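PDB 4YK3: BepE protein from Bartonella henselae str. Houston-1, which is a VirB-translocated effector of a type IV secretion system, whose BID domain, the part crystallised here, probably serves in recognition for secretion. Local coordinates for residues Glu40-Cys45 against Gly50-Leu55; Glu61-Pro66 against Asp114-Ala119; His84-Arg89 against Asn97-Ala102. All blocks are in the same frame, centred on the assembly; numbering follows the deposited sequence. Where two conformers were deposited one is given.

Contact 1 of 3, residues Glu40-Cys45 against Gly50-Leu55; sequences EVMHWC and GNSDVL
M42 CG and C45 SG both stand anti to their own carbonyl carbons, with chi1 -64° in M42 and -83° in C45. This turns C45 SG onto L55 and starts M42 on its way to D53. The contact lies where one helix of the BID four-helix bundle turns into the next. Helix 32-49 packs against the loop that leads into helix 56-64. G50, with positive phi, ends the helical backbone. A type I beta turn from N51 to V54 follows, braced by an Asx turn in which D53 N donates to N51 OD1 at 2.9 Å. L55 then takes the N-cap position of the next helix.

M42 and S52 meet through two reciprocal CA-H...O contacts. M42 CA lies 3.5 Å from S52 O, and S52 CA lies 3.4 Å from M42 O. S52 CB also rests against M42 O, at 3.2 Å.

The apolar part faces inward. The V41 and L55 side chains cross at about a right angle, with V41 CG1 4.1 Å from L55 CD1. C45 SG sits 3.7 Å from L55 CD1. L55 also packs on L72 and V76 of helix 69-78, so this patch joins the interior packing of the bundle. On the outer side the M42 chain bends at chi3 (59°), and M42 CE comes 3.5 Å from D53 OD1.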
loop_
_atom_site.group_PDB
_atom_site.type_symbol
_atom_site.label_atom_id
_atom_site.label_comp_id
_atom_site.label_asym_id
_atom_site.label_seq_id
_atom_site.Cartn_x
_atom_site.Cartn_y
_atom_site.Cartn_z
ATOM N N GLU A 40 -3.587 -1.488 -6.245
ATOM C CA GLU A 40 -3.677 -2.866 -5.765
ATOM C C GLU A 40 -4.001 -2.926 -4.272
ATOM O O GLU A 40 -4.845 -3.708 -3.829
ATOM C CB GLU A 40 -2.362 -3.598 -6.039
ATOM C CG GLU A 40 -2.473 -5.090 -5.984
ATOM C CD GLU A 40 -3.141 -5.660 -7.212
ATOM O OE1 GLU A 40 -3.150 -4.960 -8.241
ATOM O OE2 GLU A 40 -3.654 -6.800 -7.137
ATOM N N VAL A 41 -3.296 -2.108 -3.495
ATOM C CA VAL A 41 -3.559 -1.995 -2.073
ATOM C C VAL A 41 -5.024 -1.605 -1.841
ATOM O O VAL A 41 -5.678 -2.187 -0.989
ATOM C CB VAL A 41 -2.591 -0.987 -1.416
ATOM C CG1 VAL A 41 -3.038 -0.632 0.007
ATOM C CG2 VAL A 41 -1.171 -1.558 -1.403
ATOM N N MET A 42 -5.543 -0.637 -2.602
ATOM C CA MET A 42 -6.916 -0.189 -2.362
ATOM C C MET A 42 -7.914 -1.300 -2.662
ATOM O O MET A 42 -8.927 -1.440 -1.968
ATOM C CB MET A 42 -7.260 1.044 -3.199
ATOM C CG MET A 42 -6.437 2.268 -2.841
ATOM S SD MET A 42 -6.818 3.685 -3.878
ATOM C CE MET A 42 -8.571 3.906 -3.545
ATOM N N HIS A 43 -7.642 -2.068 -3.713
ATOM C CA HIS A 43 -8.521 -3.175 -4.064
ATOM C C HIS A 43 -8.616 -4.162 -2.900
ATOM O O HIS A 43 -9.698 -4.556 -2.484
ATOM C CB HIS A 43 -8.022 -3.892 -5.318
ATOM C CG HIS A 43 -8.747 -5.168 -5.605
ATOM N ND1 HIS A 43 -9.979 -5.202 -6.224
ATOM C CD2 HIS A 43 -8.421 -6.456 -5.348
ATOM C CE1 HIS A 43 -10.376 -6.456 -6.343
ATOM N NE2 HIS A 43 -9.448 -7.237 -5.821
ATOM N N TRP A 44 -7.472 -4.554 -2.366
ATOM C CA TRP A 44 -7.477 -5.553 -1.325
ATOM C C TRP A 44 -7.936 -4.968 0.017
ATOM O O TRP A 44 -8.440 -5.717 0.857
ATOM C CB TRP A 44 -6.096 -6.225 -1.215
ATOM C CG TRP A 44 -5.796 -7.069 -2.438
ATOM C CD1 TRP A 44 -4.867 -6.800 -3.400
ATOM C CD2 TRP A 44 -6.463 -8.277 -2.858
ATOM N NE1 TRP A 44 -4.904 -7.754 -4.370
ATOM C CE2 TRP A 44 -5.871 -8.674 -4.074
ATOM C CE3 TRP A 44 -7.497 -9.055 -2.325
ATOM C CZ2 TRP A 44 -6.272 -9.825 -4.773
ATOM C CZ3 TRP A 44 -7.900 -10.189 -3.014
ATOM C CH2 TRP A 44 -7.281 -10.571 -4.220
ATOM N N CYS A 45 -7.793 -3.651 0.220
ATOM C CA CYS A 45 -8.371 -3.029 1.423
ATOM C C CYS A 45 -9.885 -3.177 1.383
ATOM O O CYS A 45 -10.513 -3.524 2.390
ATOM C CB CYS A 45 -8.002 -1.541 1.560
ATOM S SG CYS A 45 -6.376 -1.291 2.317
ATOM N N GLY A 50 -13.479 -4.041 3.890
ATOM C CA GLY A 50 -14.764 -3.513 3.468
ATOM C C GLY A 50 -14.702 -2.061 3.021
ATOM O O GLY A 50 -15.732 -1.439 2.791
ATOM N N ASN A 51 -13.491 -1.520 2.889
ATOM C CA ASN A 51 -13.315 -0.113 2.554
ATOM C C ASN A 51 -11.973 0.125 1.856
ATOM O O ASN A 51 -10.910 -0.090 2.441
ATOM C CB ASN A 51 -13.405 0.746 3.810
ATOM C CG ASN A 51 -13.271 2.228 3.513
ATOM O OD1 ASN A 51 -12.169 2.741 3.317
ATOM N ND2 ASN A 51 -14.395 2.927 3.503
ATOM N N SER A 52 -12.021 0.609 0.623
ATOM C CA SER A 52 -10.810 0.691 -0.186
ATOM C C SER A 52 -9.890 1.828 0.240
ATOM O O SER A 52 -8.711 1.843 -0.118
ATOM C CB SER A 52 -11.178 0.854 -1.659
ATOM O OG SER A 52 -11.816 2.094 -1.849
ATOM N N ASP A 53 -10.425 2.775 1.006
ATOM C CA ASP A 53 -9.692 3.991 1.334
ATOM C C ASP A 53 -8.891 3.926 2.627
ATOM O O ASP A 53 -8.189 4.875 2.985
ATOM C CB ASP A 53 -10.667 5.168 1.415
ATOM C CG ASP A 53 -11.226 5.546 0.058
ATOM O OD1 ASP A 53 -10.693 5.055 -0.963
ATOM O OD2 ASP A 53 -12.203 6.322 0.012
ATOM N N VAL A 54 -8.989 2.804 3.319
ATOM C CA VAL A 54 -8.492 2.708 4.681
ATOM C C VAL A 54 -6.996 3.037 4.791
ATOM O O VAL A 54 -6.558 3.660 5.752
ATOM C CB VAL A 54 -8.807 1.313 5.237
ATOM C CG1 VAL A 54 -8.050 1.084 6.463
ATOM C CG2 VAL A 54 -10.285 1.218 5.522
ATOM N N LEU A 55 -6.215 2.653 3.789
ATOM C CA LEU A 55 -4.786 2.932 3.828
ATOM C C LEU A 55 -4.360 4.082 2.908
ATOM O O LEU A 55 -3.157 4.319 2.710
ATOM C CB LEU A 55 -4.008 1.663 3.464
ATOM C CG LEU A 55 -3.984 0.596 4.554
ATOM C CD1 LEU A 55 -3.173 -0.605 4.103
ATOM C CD2 LEU A 55 -3.405 1.183 5.832
#

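Contact 2 of 3, residues Glu61-Pro66 against Asp114-Ala119; sequences EVLQKP and DGYTSA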
loop_
_atom_site.group_PDB
_atom_site.type_symbol
_atom_site.label_atom_id
_atom_site.label_comp_id
_atom_site.label_asym_id
_atom_site.label_seq_id
_atom_site.Cartn_x
_atom_site.Cartn_y
_atom_site.Cartn_z
ATOM N N GLU A 61 1.452 9.257 2.916
ATOM C CA GLU A 61 2.466 9.645 3.888
ATOM C C GLU A 61 3.791 8.972 3.584
ATOM O O GLU A 61 4.855 9.573 3.735
ATOM C CB GLU A 61 2.008 9.317 5.308
ATOM C CG GLU A 61 1.067 10.381 5.864
ATOM C CD GLU A 61 0.278 9.924 7.081
ATOM O OE1 GLU A 61 0.488 8.780 7.550
ATOM O OE2 GLU A 61 -0.553 10.720 7.563
ATOM N N VAL A 62 3.724 7.729 3.120
ATOM C CA VAL A 62 4.930 7.004 2.784
ATOM C C VAL A 62 5.665 7.664 1.605
ATOM O O VAL A 62 6.886 7.718 1.607
ATOM C CB VAL A 62 4.606 5.536 2.513
ATOM C CG1 VAL A 62 5.794 4.822 1.892
ATOM C CG2 VAL A 62 4.191 4.861 3.820
ATOM N N LEU A 63 4.937 8.195 0.626
ATOM C CA LEU A 63 5.591 8.942 -0.455
ATOM C C LEU A 63 6.465 10.063 0.098
ATOM O O LEU A 63 7.587 10.245 -0.358
ATOM C CB LEU A 63 4.571 9.523 -1.441
ATOM C CG LEU A 63 3.905 8.532 -2.397
ATOM C CD1 LEU A 63 3.111 9.255 -3.475
ATOM C CD2 LEU A 63 4.954 7.622 -3.026
ATOM N N GLN A 64 5.968 10.791 1.095
ATOM C CA GLN A 64 6.739 11.888 1.677
ATOM C C GLN A 64 7.922 11.384 2.496
ATOM O O GLN A 64 8.945 12.051 2.569
ATOM C CB GLN A 64 5.849 12.787 2.547
ATOM C CG GLN A 64 4.722 13.487 1.786
ATOM C CD GLN A 64 5.218 14.338 0.612
ATOM O OE1 GLN A 64 6.371 14.776 0.579
ATOM N NE2 GLN A 64 4.342 14.571 -0.355
ATOM N N LYS A 65 7.787 10.212 3.110
ATOM C CA LYS A 65 8.890 9.635 3.879
ATOM C C LYS A 65 8.968 8.123 3.696
ATOM O O LYS A 65 8.451 7.358 4.506
ATOM C CB LYS A 65 8.759 9.987 5.366
ATOM C CG LYS A 65 9.985 9.611 6.194
ATOM C CD LYS A 65 9.925 10.157 7.621
ATOM C CE LYS A 65 9.867 11.678 7.649
ATOM N NZ LYS A 65 9.770 12.223 9.037
ATOM N N PRO A 66 9.630 7.681 2.617
ATOM C CA PRO A 66 9.711 6.258 2.246
ATOM C C PRO A 66 10.199 5.346 3.373
ATOM O O PRO A 66 9.835 4.168 3.428
ATOM C CB PRO A 66 10.705 6.267 1.082
ATOM C CG PRO A 66 10.538 7.633 0.472
ATOM C CD PRO A 66 10.257 8.560 1.610
ATOM N N ASP A 114 3.594 -4.665 0.580
ATOM C CA ASP A 114 5.027 -4.880 0.430
ATOM C C ASP A 114 5.506 -4.361 -0.916
ATOM O O ASP A 114 6.531 -3.699 -1.001
ATOM C CB ASP A 114 5.375 -6.364 0.549
ATOM C CG ASP A 114 5.373 -6.842 1.971
ATOM O OD1 ASP A 114 4.639 -6.245 2.783
ATOM O OD2 ASP A 114 6.092 -7.818 2.280
ATOM N N GLY A 115 4.762 -4.696 -1.965
ATOM C CA GLY A 115 5.055 -4.222 -3.308
ATOM C C GLY A 115 5.036 -2.701 -3.394
ATOM O O GLY A 115 5.955 -2.097 -3.959
ATOM N N TYR A 116 4.003 -2.082 -2.818
ATOM C CA TYR A 116 3.915 -0.625 -2.796
ATOM C C TYR A 116 5.111 0.027 -2.098
ATOM O O TYR A 116 5.747 0.928 -2.656
ATOM C CB TYR A 116 2.622 -0.156 -2.100
ATOM C CG TYR A 116 2.549 1.351 -2.005
ATOM C CD1 TYR A 116 2.188 2.126 -3.113
ATOM C CD2 TYR A 116 2.870 2.007 -0.828
ATOM C CE1 TYR A 116 2.133 3.518 -3.033
ATOM C CE2 TYR A 116 2.835 3.399 -0.742
ATOM C CZ TYR A 116 2.463 4.144 -1.840
ATOM O OH TYR A 116 2.421 5.513 -1.741
ATOM N N THR A 117 5.401 -0.402 -0.871
ATOM C CA THR A 117 6.411 0.289 -0.074
ATOM C C THR A 117 7.820 0.021 -0.631
ATOM O O THR A 117 8.684 0.897 -0.596
ATOM C CB THR A 117 6.328 -0.100 1.428
ATOM O OG1 THR A 117 6.463 -1.517 1.574
ATOM C CG2 THR A 117 4.987 0.334 2.013
ATOM N N SER A 118 8.046 -1.173 -1.169
ATOM C CA SER A 118 9.318 -1.443 -1.839
ATOM C C SER A 118 9.459 -0.611 -3.119
ATOM O O SER A 118 10.542 -0.107 -3.423
ATOM C CB SER A 118 9.453 -2.927 -2.168
ATOM O OG SER A 118 9.382 -3.699 -0.985
ATOM N N ALA A 119 8.369 -0.461 -3.868
ATOM C CA ALA A 119 8.433 0.316 -5.105
ATOM C C ALA A 119 8.710 1.786 -4.798
ATOM O O ALA A 119 9.465 2.443 -5.514
ATOM C CB ALA A 119 7.158 0.172 -5.896
HETATM O O HOH W 1 8.348 2.556 1.307
#
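Y116 reaches from helix 97-129 to V62 and L63 near the end of helix 56-64. The contact is buried interhelical packing in the four-helix bundle.

The Y116 side chain can be followed outward. Y116 CB touches V41 CG2 of helix 32-49, 4.1 Å away. Y116 CG stands anti to the backbone N, chi1 177°, which carries the ring toward helix 56-64. Along the ring, Y116 CE2 meets V62 CG1 at 4.2 Å. Y116 CZ lies 4.4 Å from L63 CD2. Both methyls approach the ring obliquely. At the tip, Y116 OH lies against the branch point of L63, 3.4 Å from L63 CG and 3.5 Å from L63 CD2. The two side chains cross there at about a right angle.

The hydroxyl is not left to the leucine. Y116 OH hydrogen-bonds to M59 O, a backbone carbonyl one turn before L63. V34, Y37 and Q38 of helix 32-49 also pack on the tyrosine. V120, one turn further along helix 97-129, touches both V62 and L63.

A second link, through water, is less certain. A water donates to P66 O at 3.1 Å. It also lies by T117 O, but too close to be taken at face value, so this bridge is doubtful. T117 OG1 turns back to its own helix and bonds to L113 O.

The chemistry is therefore mostly apolar, with few polar points. Methyls of two branched side chains rest against the far part of the ring, and the M59 carbonyl of the partner helix accepts the hydrogen bond of the buried phenol hydroxyl. Together they fix where the tip of the ring lies and tie helix 97-129 to helix 56-64.

Contact 3 of 3, residues His84-Arg89 against Asn97-Ala102; sequences HKLAGR and NARRQA
R99 reaches back from the first turn of helix 97-129 and grips the backbone carbonyls of the loop L86-G88. R99 NE donates to A87 O at 2.7 Å, nearly straight at 169°. The oxygen lies in the guanidinium plane, at its edge. R99 NH1 donates to G88 O at 3.0 Å, coming from above that carbonyl's plane. R99 NH1 also makes a weak bond to L86 O, 3.4 Å long. The R99 chain curls to do this, with bends at chi2 (63°) and chi3 (56°).

L86 O has a firmer donor in K85 NZ, at 2.9 Å. Two cationic groups thus converge on one carbonyl and would probably polarise it. One residue earlier, K85 O accepts from H84 ND1 on a lone pair, at 2.8 Å.

Both faces of the R99 guanidinium are covered. L86 CB lies over one and R89 CA over the opposite one, both offset toward the rim. Beside it, G88 CA sits 3.8 Å from A98 CB. G88 has no CB, which here would run into R99 N, and this lets the loop come so close to the helix. A87 CB packs on A98 and A102.

The loop runs from helix 69-78 into strand 90-91. Backbone bonds tie A87 to V48 of helix 32-49, and R89 to T96. The contact thus lies at the base of the two-stranded hairpin 90-91/94-95, where helix 97-129 begins.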
loop_
_atom_site.group_PDB
_atom_site.type_symbol
_atom_site.label_atom_id
_atom_site.label_comp_id
_atom_site.label_asym_id
_atom_site.label_seq_id
_atom_site.Cartn_x
_atom_site.Cartn_y
_atom_site.Cartn_z
ATOM N N HIS A 84 -8.306 -1.244 10.935
ATOM C CA HIS A 84 -9.729 -1.213 10.599
ATOM C C HIS A 84 -10.271 -2.588 10.956
ATOM O O HIS A 84 -9.493 -3.543 11.050
ATOM C CB HIS A 84 -9.938 -0.895 9.099
ATOM C CG HIS A 84 -11.352 -0.589 8.725
ATOM N ND1 HIS A 84 -12.301 -1.572 8.518
ATOM C CD2 HIS A 84 -11.973 0.589 8.478
ATOM C CE1 HIS A 84 -13.454 -1.006 8.198
ATOM N NE2 HIS A 84 -13.283 0.303 8.172
ATOM N N LYS A 85 -11.578 -2.710 11.170
ATOM C CA LYS A 85 -12.144 -4.033 11.426
ATOM C C LYS A 85 -12.206 -4.848 10.124
ATOM O O LYS A 85 -12.286 -4.299 9.008
ATOM C CB LYS A 85 -13.539 -3.939 12.073
ATOM C CG LYS A 85 -14.706 -3.897 11.103
ATOM C CD LYS A 85 -16.060 -4.050 11.826
ATOM C CE LYS A 85 -17.189 -4.263 10.824
ATOM N NZ LYS A 85 -17.040 -5.550 10.030
ATOM N N LEU A 86 -12.126 -6.163 10.277
ATOM C CA LEU A 86 -12.232 -7.074 9.136
ATOM C C LEU A 86 -13.630 -7.028 8.572
ATOM O O LEU A 86 -14.580 -6.989 9.324
ATOM C CB LEU A 86 -11.897 -8.511 9.555
ATOM C CG LEU A 86 -10.486 -8.637 10.118
ATOM C CD1 LEU A 86 -10.227 -10.073 10.556
ATOM C CD2 LEU A 86 -9.495 -8.163 9.053
ATOM N N ALA A 87 -13.757 -7.054 7.251
ATOM C CA ALA A 87 -15.073 -7.141 6.644
ATOM C C ALA A 87 -15.826 -8.383 7.119
ATOM O O ALA A 87 -15.223 -9.376 7.518
ATOM C CB ALA A 87 -14.962 -7.144 5.131
ATOM N N GLY A 88 -17.150 -8.308 7.066
ATOM C CA GLY A 88 -18.005 -9.400 7.488
ATOM C C GLY A 88 -17.917 -9.726 8.964
ATOM O O GLY A 88 -17.488 -8.901 9.769
ATOM N N ARG A 89 -18.300 -10.951 9.310
ATOM C CA ARG A 89 -18.445 -11.361 10.702
ATOM C C ARG A 89 -18.028 -12.814 10.880
ATOM O O ARG A 89 -18.206 -13.641 9.973
ATOM C CB ARG A 89 -19.897 -11.207 11.168
ATOM C CG ARG A 89 -20.391 -9.793 11.456
ATOM C CD ARG A 89 -21.847 -9.862 11.948
ATOM N NE ARG A 89 -22.323 -8.566 12.422
ATOM C CZ ARG A 89 -23.028 -7.730 11.674
ATOM N NH1 ARG A 89 -23.347 -8.065 10.428
ATOM N NH2 ARG A 89 -23.422 -6.567 12.168
ATOM N N ASN A 97 -19.765 -14.656 4.164
ATOM C CA ASN A 97 -19.022 -14.654 2.914
ATOM C C ASN A 97 -17.979 -13.544 2.877
ATOM O O ASN A 97 -16.852 -13.760 2.462
ATOM C CB ASN A 97 -19.975 -14.525 1.724
ATOM C CG ASN A 97 -20.500 -15.863 1.262
ATOM O OD1 ASN A 97 -19.796 -16.874 1.328
ATOM N ND2 ASN A 97 -21.741 -15.885 0.800
ATOM N N ALA A 98 -18.370 -12.351 3.314
ATOM C CA ALA A 98 -17.467 -11.200 3.284
ATOM C C ALA A 98 -16.221 -11.463 4.133
ATOM O O ALA A 98 -15.122 -11.048 3.763
ATOM C CB ALA A 98 -18.180 -9.927 3.761
ATOM N N ARG A 99 -16.396 -12.150 5.260
ATOM C CA ARG A 99 -15.271 -12.464 6.139
ATOM C C ARG A 99 -14.365 -13.528 5.530
ATOM O O ARG A 99 -13.149 -13.462 5.648
ATOM C CB ARG A 99 -15.764 -12.945 7.503
ATOM C CG ARG A 99 -14.644 -13.480 8.409
ATOM C CD ARG A 99 -13.643 -12.375 8.728
ATOM N NE ARG A 99 -14.307 -11.217 9.327
ATOM C CZ ARG A 99 -14.368 -10.966 10.634
ATOM N NH1 ARG A 99 -14.993 -9.865 11.071
ATOM N NH2 ARG A 99 -13.804 -11.798 11.504
ATOM N N ARG A 100 -14.969 -14.518 4.886
ATOM C CA ARG A 100 -14.198 -15.561 4.246
ATOM C C ARG A 100 -13.346 -14.924 3.146
ATOM O O ARG A 100 -12.164 -15.216 3.024
ATOM C CB ARG A 100 -15.112 -16.659 3.680
ATOM N N GLN A 101 -13.937 -14.025 2.369
ATOM C CA GLN A 101 -13.168 -13.328 1.349
ATOM C C GLN A 101 -12.098 -12.434 1.967
ATOM O O GLN A 101 -10.996 -12.327 1.442
ATOM C CB GLN A 101 -14.082 -12.505 0.460
ATOM C CG GLN A 101 -15.088 -13.348 -0.259
ATOM C CD GLN A 101 -15.800 -12.565 -1.315
ATOM O OE1 GLN A 101 -15.166 -11.936 -2.168
ATOM N NE2 GLN A 101 -17.127 -12.580 -1.266
ATOM N N ALA A 102 -12.406 -11.809 3.099
ATOM C CA ALA A 102 -11.404 -10.995 3.778
ATOM C C ALA A 102 -10.197 -11.843 4.179
ATOM O O ALA A 102 -9.058 -11.449 3.942
ATOM C CB ALA A 102 -11.997 -10.318 4.999
#

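In the fold
The three contacts follow one axis of the bundle. Contact 1 lies between the others, its centre about 15 Å from that of contact 2 and about 13 Å from that of contact 3. Contacts 2 and 3 are about 26 Å apart between centres and do not touch, but both use the long helix 97-129. Contact 1 closes first along the chain. Contact 3 is then nested within the span closed by contact 2. Contact 1 touches contact 2 through side chains of helices 32-49 and 97-129, and contact 3 through V54 on H84 and G50 on A87. Together they tie the connection between helices 32-49 and 56-64, the bundle core and the hairpin base into one elongated domain.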